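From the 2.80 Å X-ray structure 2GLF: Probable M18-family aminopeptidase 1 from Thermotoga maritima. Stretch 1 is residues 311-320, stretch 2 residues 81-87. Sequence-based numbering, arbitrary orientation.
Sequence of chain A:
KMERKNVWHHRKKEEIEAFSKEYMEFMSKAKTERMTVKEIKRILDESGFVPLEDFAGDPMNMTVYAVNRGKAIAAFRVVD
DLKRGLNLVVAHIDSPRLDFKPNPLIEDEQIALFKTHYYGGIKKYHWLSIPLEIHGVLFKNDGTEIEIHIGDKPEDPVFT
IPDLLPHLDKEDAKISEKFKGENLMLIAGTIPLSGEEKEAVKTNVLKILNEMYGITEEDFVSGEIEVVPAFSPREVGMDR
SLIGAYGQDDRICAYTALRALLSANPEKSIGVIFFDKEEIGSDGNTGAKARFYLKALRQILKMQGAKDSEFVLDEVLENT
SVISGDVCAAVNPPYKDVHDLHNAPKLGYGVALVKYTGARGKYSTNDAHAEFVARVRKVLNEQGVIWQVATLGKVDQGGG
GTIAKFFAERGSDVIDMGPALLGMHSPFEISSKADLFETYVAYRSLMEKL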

ATOM      1  N   PHE A 311       6.455 -62.859   3.467  1.00 24.38           N
ATOM      2  CA  PHE A 311       5.398 -63.351   2.587  1.00 23.09           C
ATOM      3  C   PHE A 311       4.123 -63.671   3.363  1.00 22.73           C
ATOM      4  O   PHE A 311       3.012 -63.512   2.850  1.00 22.81           O
ATOM      5  CB  PHE A 311       5.866 -64.603   1.850  1.00 24.84           C
ATOM      6  CG  PHE A 311       4.768 -65.313   1.108  1.00 24.17           C
ATOM      7  CD1 PHE A 311       4.101 -64.688   0.061  1.00 25.13           C
ATOM      8  CD2 PHE A 311       4.396 -66.605   1.462  1.00 23.66           C
ATOM      9  CE1 PHE A 311       3.079 -65.341  -0.623  1.00 25.75           C
ATOM     10  CE2 PHE A 311       3.377 -67.264   0.787  1.00 24.45           C
ATOM     11  CZ  PHE A 311       2.718 -66.632  -0.257  1.00 24.86           C
ATOM     12  N   VAL A 312       4.294 -64.143   4.594  1.00 28.57           N
ATOM     13  CA  VAL A 312       3.163 -64.472   5.453  1.00 27.53           C
ATOM     14  C   VAL A 312       2.536 -63.175   5.959  1.00 27.45           C
ATOM     15  O   VAL A 312       1.324 -63.094   6.168  1.00 26.78           O
ATOM     16  CB  VAL A 312       3.608 -65.306   6.659  1.00 18.88           C
ATOM     17  CG1 VAL A 312       2.389 -65.771   7.439  1.00 18.37           C
ATOM     18  CG2 VAL A 312       4.450 -66.486   6.189  1.00 17.10           C
ATOM     19  N   LEU A 313       3.378 -62.163   6.153  1.00 39.03           N
ATOM     20  CA  LEU A 313       2.927 -60.856   6.606  1.00 38.74           C
ATOM     21  C   LEU A 313       1.929 -60.291   5.610  1.00 39.24           C
ATOM     22  O   LEU A 313       0.950 -59.651   5.998  1.00 38.59           O
ATOM     23  CB  LEU A 313       4.101 -59.892   6.707  1.00 19.88           C
ATOM     24  CG  LEU A 313       4.513 -59.445   8.102  1.00 19.56           C
ATOM     25  CD1 LEU A 313       5.578 -58.377   7.960  1.00 20.67           C
ATOM     26  CD2 LEU A 313       3.304 -58.909   8.867  1.00 19.19           C
ATOM     27  N   ASP A 314       2.195 -60.521   4.324  1.00 22.20           N
ATOM     28  CA  ASP A 314       1.314 -60.041   3.273  1.00 23.11           C
ATOM     29  C   ASP A 314      -0.127 -60.362   3.632  1.00 23.76           C
ATOM     30  O   ASP A 314      -0.963 -59.463   3.709  1.00 24.43           O
ATOM     31  CB  ASP A 314       1.654 -60.692   1.935  1.00 31.63           C
ATOM     32  CG  ASP A 314       2.909 -60.129   1.313  1.00 34.23           C
ATOM     33  OD1 ASP A 314       3.146 -58.913   1.472  1.00 36.90           O
ATOM     34  OD2 ASP A 314       3.646 -60.896   0.648  1.00 33.69           O
ATOM     35  N   GLU A 315      -0.410 -61.645   3.857  1.00 23.73           N
ATOM     36  CA  GLU A 315      -1.762 -62.071   4.202  1.00 23.90           C
ATOM     37  C   GLU A 315      -2.159 -61.430   5.519  1.00 22.01           C
ATOM     38  O   GLU A 315      -3.250 -60.873   5.637  1.00 22.28           O
ATOM     39  CB  GLU A 315      -1.849 -63.594   4.332  1.00 57.55           C
ATOM     40  CG  GLU A 315      -3.270 -64.099   4.568  1.00 60.04           C
ATOM     41  CD  GLU A 315      -3.341 -65.597   4.832  1.00 61.92           C
ATOM     42  OE1 GLU A 315      -4.466 -66.130   4.968  1.00 67.92           O
ATOM     43  OE2 GLU A 315      -2.275 -66.242   4.910  1.00 65.83           O
ATOM     44  N   VAL A 316      -1.270 -61.511   6.506  1.00 21.73           N
ATOM     45  CA  VAL A 316      -1.544 -60.924   7.809  1.00 20.22           C
ATOM     46  C   VAL A 316      -2.050 -59.501   7.597  1.00 20.15           C
ATOM     47  O   VAL A 316      -3.181 -59.183   7.971  1.00 19.23           O
ATOM     48  CB  VAL A 316      -0.273 -60.900   8.710  1.00 19.17           C
ATOM     49  CG1 VAL A 316      -0.597 -60.258  10.054  1.00 15.87           C
ATOM     50  CG2 VAL A 316       0.250 -62.319   8.923  1.00 17.30           C
ATOM     51  N   LEU A 317      -1.228 -58.653   6.982  1.00 23.52           N
ATOM     52  CA  LEU A 317      -1.619 -57.267   6.724  1.00 23.47           C
ATOM     53  C   LEU A 317      -2.789 -57.177   5.747  1.00 24.43           C
ATOM     54  O   LEU A 317      -3.594 -56.254   5.832  1.00 25.59           O
ATOM     55  CB  LEU A 317      -0.436 -56.471   6.174  1.00 15.36           C
ATOM     56  CG  LEU A 317       0.760 -56.306   7.114  1.00 15.61           C
ATOM     57  CD1 LEU A 317       2.003 -55.939   6.301  1.00 15.36           C
ATOM     58  CD2 LEU A 317       0.445 -55.254   8.171  1.00 15.36           C
ATOM     59  N   GLU A 318      -2.869 -58.133   4.821  1.00 15.07           N
ATOM     60  CA  GLU A 318      -3.944 -58.194   3.825  1.00 16.30           C
ATOM     61  C   GLU A 318      -5.293 -58.178   4.552  1.00 15.65           C
ATOM     62  O   GLU A 318      -6.237 -57.497   4.148  1.00 15.44           O
ATOM     63  CB  GLU A 318      -3.811 -59.480   3.012  1.00 49.91           C
ATOM     64  CG  GLU A 318      -3.884 -59.278   1.519  1.00 57.07           C
ATOM     65  CD  GLU A 318      -5.182 -58.647   1.089  1.00 68.38           C
ATOM     66  OE1 GLU A 318      -5.439 -57.490   1.488  1.00 72.61           O
ATOM     67  OE2 GLU A 318      -5.944 -59.313   0.355  1.00 71.76           O
ATOM     68  N   ASN A 319      -5.374 -58.968   5.614  1.00 37.01           N
ATOM     69  CA  ASN A 319      -6.560 -59.011   6.450  1.00 37.19           C
ATOM     70  C   ASN A 319      -6.145 -58.021   7.529  1.00 36.42           C
ATOM     71  O   ASN A 319      -5.123 -57.350   7.373  1.00 37.63           O
ATOM     72  CB  ASN A 319      -6.752 -60.408   7.037  1.00 49.43           C
ATOM     73  CG  ASN A 319      -6.765 -61.490   5.967  1.00 50.72           C
ATOM     74  OD1 ASN A 319      -7.529 -61.420   5.002  1.00 52.11           O
ATOM     75  ND2 ASN A 319      -5.917 -62.496   6.135  1.00 48.70           N
ATOM     76  N   THR A 320      -6.896 -57.921   8.616  1.00 10.45           N
ATOM     77  CA  THR A 320      -6.544 -56.966   9.673  1.00  8.67           C
ATOM     78  C   THR A 320      -7.176 -55.608   9.416  1.00  7.70           C
ATOM     79  O   THR A 320      -6.789 -54.880   8.509  1.00  6.80           O
ATOM     80  CB  THR A 320      -5.004 -56.736   9.805  1.00 15.56           C
ATOM     81  OG1 THR A 320      -4.363 -57.950  10.218  1.00 15.29           O
ATOM     82  CG2 THR A 320      -4.713 -55.630  10.820  1.00 14.92           C
TER
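Stretch 2 81-87: DLKRGLN

How does stretch 2 approach the helix? It comes in as a tight turn, with D81 leading into a 3-10 segment at L82, K83 and R84 before the chain opens out through G85, L86 and N87. The turn is held by its own hydrogen bonds: R84 N donates to D81 O at 2.8 Å and G85 N to L82 O at 2.7 Å. D81 does not touch stretch 1, but its side chain braces the segment that does, accepting a hydrogen bond from K83 N to D81 OD2 at 3.1 Å. The chain then follows stretch 1 in the same sense, since K83 has its CA 4.6 Å from the CA of V316, while further on the CA of G85 lies 4.2 Å from the CA of T320.

What do L82 and K83 rest on? L82 is buried and meets V316, its CB 4.3 Å from V316 CG2 and its carbonyl O 3.6 Å from V316 CG1. K83 gives up more surface to the other stretch than any residue here, because its backbone and the aliphatic part of its side chain both lie along the helix. K83 CA is 4.2 Å from V316 CG2, and one helical turn earlier V312 CG1 packs against K83 CG at 3.7 Å. The charged end of the lysine is not spent on the helix: K83 NZ stands 3.7 Å from D81 OD1, a long salt bridge within its own stretch. The carbonyl of K83 looks instead to N319, whose ND2 donates a weak hydrogen bond to K83 O at 2.8 Å, with an angle of 125° at the hydrogen.

Why can the chain come so close at R84 and G85? R84 turns its CA-to-CB bond away from stretch 1 and makes contact through its backbone, with R84 O 3.7 Å from N319 CB. At G85 there is no side chain to keep the backbones apart. G85 CA lies 3.8 Å from V316 O, 3.8 Å from N319 CB and 3.1 Å from T320 OG1. A CB in the ideal position would fall 2.5 Å from T320 N and 2.5 Å from N319 CB, both clashes, and the positive phi of 78° also favours glycine.

How is the contact closed at L86? N319 is the first residue to leave helical phi/psi, and T320 follows with a hydroxyl that joins the two stretches. L86 N donates to T320 OG1 at 2.8 Å with an angle of 154°, while T320 OG1 donates to V316 O, also at 2.8 Å, so the hydroxyl links the backbone of L86 to the last turn of the helix. A CA-H...O contact from T320 CA to L86 O, 2.9 Å, adds a second backbone approach. Although the CA-to-CB bond of L86 points away, the end of its side chain comes back, placing CD2 4.1 Å from V316 CG1. At N87 the chain has left the contact.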

ATOM      1  N   ASP A  81      -4.499 -67.817  14.536  1.00 25.67           N
ATOM      2  CA  ASP A  81      -3.389 -67.738  13.607  1.00 25.52           C
ATOM      3  C   ASP A  81      -3.358 -66.295  13.073  1.00 25.96           C
ATOM      4  O   ASP A  81      -4.364 -65.804  12.557  1.00 26.06           O
ATOM      5  CB  ASP A  81      -3.628 -68.740  12.474  1.00 38.16           C
ATOM      6  CG  ASP A  81      -2.548 -68.710  11.421  1.00 39.23           C
ATOM      7  OD1 ASP A  81      -2.701 -69.435  10.419  1.00 39.63           O
ATOM      8  OD2 ASP A  81      -1.553 -67.972  11.586  1.00 42.00           O
ATOM      9  N   LEU A  82      -2.224 -65.608  13.202  1.00 21.28           N
ATOM     10  CA  LEU A  82      -2.141 -64.229  12.716  1.00 21.52           C
ATOM     11  C   LEU A  82      -2.516 -64.099  11.257  1.00 22.00           C
ATOM     12  O   LEU A  82      -2.855 -63.010  10.799  1.00 22.70           O
ATOM     13  CB  LEU A  82      -0.746 -63.639  12.898  1.00 20.69           C
ATOM     14  CG  LEU A  82      -0.360 -63.064  14.258  1.00 22.27           C
ATOM     15  CD1 LEU A  82       0.755 -62.035  14.029  1.00 24.04           C
ATOM     16  CD2 LEU A  82      -1.564 -62.406  14.935  1.00 20.97           C
ATOM     17  N   LYS A  83      -2.444 -65.204  10.522  1.00 21.54           N
ATOM     18  CA  LYS A  83      -2.789 -65.167   9.110  1.00 21.55           C
ATOM     19  C   LYS A  83      -4.235 -64.733   8.920  1.00 21.25           C
ATOM     20  O   LYS A  83      -4.608 -64.243   7.859  1.00 21.10           O
ATOM     21  CB  LYS A  83      -2.555 -66.534   8.453  1.00 29.83           C
ATOM     22  CG  LYS A  83      -1.109 -66.788   8.040  1.00 28.33           C
ATOM     23  CD  LYS A  83      -1.034 -67.851   6.952  1.00 29.78           C
ATOM     24  CE  LYS A  83      -1.126 -69.262   7.504  1.00 27.89           C
ATOM     25  NZ  LYS A  83       0.166 -69.696   8.104  1.00 28.34           N
ATOM     26  N   ARG A  84      -5.049 -64.903   9.955  1.00 27.04           N
ATOM     27  CA  ARG A  84      -6.448 -64.504   9.869  1.00 27.56           C
ATOM     28  C   ARG A  84      -6.571 -62.995  10.077  1.00 26.85           C
ATOM     29  O   ARG A  84      -7.672 -62.442  10.038  1.00 26.45           O
ATOM     30  CB  ARG A  84      -7.274 -65.239  10.921  1.00 47.13           C
ATOM     31  CG  ARG A  84      -7.067 -66.734  10.905  1.00 50.82           C
ATOM     32  CD  ARG A  84      -8.107 -67.435  11.749  1.00 59.37           C
ATOM     33  NE  ARG A  84      -9.446 -67.298  11.186  1.00 64.19           N
ATOM     34  CZ  ARG A  84      -9.786 -67.688   9.962  1.00 69.04           C
ATOM     35  NH1 ARG A  84      -8.882 -68.238   9.161  1.00 69.31           N
ATOM     36  NH2 ARG A  84     -11.035 -67.541   9.542  1.00 70.92           N
ATOM     37  N   GLY A  85      -5.430 -62.341  10.292  1.00 26.45           N
ATOM     38  CA  GLY A  85      -5.407 -60.906  10.511  1.00 25.35           C
ATOM     39  C   GLY A  85      -5.835 -60.567  11.924  1.00 25.16           C
ATOM     40  O   GLY A  85      -6.188 -61.456  12.701  1.00 25.65           O
ATOM     41  N   LEU A  86      -5.796 -59.290  12.274  1.00 21.40           N
ATOM     42  CA  LEU A  86      -6.216 -58.882  13.606  1.00 19.79           C
ATOM     43  C   LEU A  86      -6.915 -57.538  13.578  1.00 19.60           C
ATOM     44  O   LEU A  86      -6.862 -56.823  12.577  1.00 19.25           O
ATOM     45  CB  LEU A  86      -5.028 -58.856  14.584  1.00 17.38           C
ATOM     46  CG  LEU A  86      -3.679 -58.190  14.291  1.00 15.55           C
ATOM     47  CD1 LEU A  86      -2.741 -58.452  15.472  1.00 11.86           C
ATOM     48  CD2 LEU A  86      -3.064 -58.749  13.013  1.00 13.41           C
ATOM     49  N   ASN A  87      -7.605 -57.219  14.666  1.00 22.05           N
ATOM     50  CA  ASN A  87      -8.310 -55.954  14.787  1.00 21.45           C
ATOM     51  C   ASN A  87      -7.486 -55.027  15.666  1.00 21.35           C
ATOM     52  O   ASN A  87      -7.478 -55.148  16.890  1.00 21.05           O
ATOM     53  CB  ASN A  87      -9.693 -56.169  15.402  1.00 15.23           C
ATOM     54  CG  ASN A  87     -10.716 -56.632  14.383  1.00 16.59           C
ATOM     55  OD1 ASN A  87     -10.381 -56.908  13.224  1.00 17.49           O
ATOM     56  ND2 ASN A  87     -11.975 -56.716  14.808  1.00 15.53           N
TER